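Side-chain contact in 3,4-dihydroxybenzoate decarboxylase (Enterobacter cloacae, PDB 5NY5), which probably catalyses the reversible decarboxylation of 3,4-dihydroxybenzoate to catechol, using prenylated FMN and a metal ion: residues E344-G349 against A385-A390. Numbering follows the deposited sequence.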
loop_
_atom_site.group_PDB
_atom_site.type_symbol
_atom_site.label_atom_id
_atom_site.label_comp_id
_atom_site.label_asym_id
_atom_site.label_seq_id
_atom_site.Cartn_x
_atom_site.Cartn_y
_atom_site.Cartn_z
ATOM N N GLU A 344 -9.491 -12.220 28.462
ATOM C CA GLU A 344 -9.073 -12.336 29.854
ATOM C C GLU A 344 -8.237 -13.587 30.080
ATOM O O GLU A 344 -7.311 -13.579 30.897
ATOM C CB GLU A 344 -10.295 -12.332 30.772
ATOM C CG GLU A 344 -9.956 -12.191 32.241
ATOM C CD GLU A 344 -9.240 -10.892 32.551
ATOM O OE1 GLU A 344 -9.471 -9.893 31.836
ATOM O OE2 GLU A 344 -8.441 -10.871 33.511
ATOM N N GLU A 345 -8.535 -14.662 29.357
ATOM C CA GLU A 345 -7.704 -15.855 29.432
ATOM C C GLU A 345 -6.322 -15.598 28.837
ATOM O O GLU A 345 -5.300 -15.954 29.435
ATOM C CB GLU A 345 -8.398 -17.011 28.714
ATOM C CG GLU A 345 -7.658 -18.330 28.788
ATOM C CD GLU A 345 -7.773 -19.130 27.503
ATOM O OE1 GLU A 345 -7.133 -18.742 26.503
ATOM O OE2 GLU A 345 -8.507 -20.142 27.490
ATOM N N ALA A 346 -6.270 -14.966 27.665
ATOM C CA ALA A 346 -4.991 -14.769 26.996
ATOM C C ALA A 346 -4.196 -13.622 27.607
ATOM O O ALA A 346 -2.975 -13.733 27.769
ATOM C CB ALA A 346 -5.215 -14.531 25.504
ATOM N N ILE A 347 -4.856 -12.517 27.946
ATOM C CA ILE A 347 -4.181 -11.344 28.505
ATOM C C ILE A 347 -4.925 -10.894 29.755
ATOM O O ILE A 347 -5.809 -10.031 29.671
ATOM C CB ILE A 347 -4.095 -10.200 27.481
ATOM C CG1 ILE A 347 -3.886 -10.739 26.067
ATOM C CG2 ILE A 347 -2.956 -9.261 27.831
ATOM C CD1 ILE A 347 -3.968 -9.676 25.001
ATOM N N PRO A 348 -4.606 -11.435 30.928
ATOM C CA PRO A 348 -5.373 -11.091 32.132
ATOM C C PRO A 348 -5.188 -9.636 32.540
ATOM O O PRO A 348 -4.076 -9.104 32.536
ATOM C CB PRO A 348 -4.809 -12.041 33.195
ATOM C CG PRO A 348 -4.163 -13.150 32.418
ATOM C CD PRO A 348 -3.634 -12.510 31.179
ATOM N N GLY A 349 -6.300 -8.998 32.902
ATOM C CA GLY A 349 -6.275 -7.641 33.407
ATOM C C GLY A 349 -6.115 -6.556 32.366
ATOM O O GLY A 349 -5.989 -5.384 32.738
ATOM N N ALA A 385 -7.459 -7.387 19.448
ATOM C CA ALA A 385 -8.338 -7.329 18.285
ATOM C C ALA A 385 -8.327 -8.644 17.520
ATOM O O ALA A 385 -9.370 -9.097 17.037
ATOM C CB ALA A 385 -7.928 -6.173 17.375
ATOM N N LEU A 386 -7.158 -9.272 17.405
ATOM C CA LEU A 386 -7.079 -10.562 16.729
ATOM C C LEU A 386 -7.842 -11.639 17.489
ATOM O O LEU A 386 -8.445 -12.526 16.876
ATOM C CB LEU A 386 -5.619 -10.967 16.547
ATOM C CG LEU A 386 -4.797 -10.025 15.669
ATOM C CD1 LEU A 386 -3.345 -10.463 15.620
ATOM C CD2 LEU A 386 -5.387 -9.958 14.277
ATOM N N ILE A 387 -7.827 -11.584 18.820
ATOM C CA ILE A 387 -8.544 -12.585 19.602
ATOM C C ILE A 387 -10.044 -12.458 19.374
ATOM O O ILE A 387 -10.742 -13.457 19.168
ATOM C CB ILE A 387 -8.181 -12.466 21.092
ATOM C CG1 ILE A 387 -6.705 -12.783 21.311
ATOM C CG2 ILE A 387 -9.030 -13.407 21.916
ATOM C CD1 ILE A 387 -6.224 -12.488 22.712
ATOM N N ALA A 388 -10.558 -11.229 19.388
ATOM C CA ALA A 388 -11.985 -11.017 19.170
ATOM C C ALA A 388 -12.402 -11.467 17.776
ATOM O O ALA A 388 -13.430 -12.135 17.609
ATOM C CB ALA A 388 -12.334 -9.546 19.388
ATOM N N LEU A 389 -11.618 -11.101 16.759
ATOM C CA LEU A 389 -11.902 -11.551 15.400
ATOM C C LEU A 389 -11.902 -13.071 15.308
ATOM O O LEU A 389 -12.740 -13.660 14.617
ATOM C CB LEU A 389 -10.876 -10.962 14.434
ATOM C CG LEU A 389 -10.990 -9.471 14.124
ATOM C CD1 LEU A 389 -9.745 -8.987 13.410
ATOM C CD2 LEU A 389 -12.223 -9.203 13.284
ATOM N N ALA A 390 -10.960 -13.721 15.994
ATOM C CA ALA A 390 -10.912 -15.177 15.987
ATOM C C ALA A 390 -12.077 -15.778 16.759
ATOM O O ALA A 390 -12.579 -16.845 16.388
ATOM C CB ALA A 390 -9.585 -15.655 16.570
#
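Gly349 N donates to Glu344 OE2 at 2.9 Å, closing the turn at the end of helix 324-346, where Ala346 and Ile347 meet Ile387 of helix 380-391. The amide approaches on the syn side of OE2, about 30° out of the carboxylate plane, and a weak second bond to OE1 makes the grip lopsided. Glu344 reaches forward along the chain to this amide because CG stands anti to the backbone N and the next torsion bends (chi2 61°), folding the acid over the segment that follows the helix. Ile347 is the first residue to leave helical geometry there, and the carbonyl of Pro348 is taken by Arg373.

Across the contact everything is apolar and rests on one methyl group. Ile387 CD1 meets Ala346 CB at 3.6 Å, methyl against methyl, and Ile347 CD1 comes to it more loosely, at 4.3 Å. The two partners approach it from different directions, roughly at right angles. Ile387 gets there as an extended arm: CG1 lies beside the backbone N and anti to the carbonyl carbon, and chi2 of 171° carries CD1 straight on.

Ile387 also packs on Ala342 and Val343, further back on helix 324-346, and on Ala390 of the second subunit; Ile347 leans on Arg380 and Gln383 near the start of helix 380-391. Ala385 and Leu389 instead pack against strands 397-401 and 455-462. Away from the flavin and manganese sites and at a subunit interface, helix 380-391 is thus packed between the mixed beta-sheet and the C-terminal end of helix 324-346, an alpha/beta arrangement belonging to the C-terminal domain of the UbiD fold.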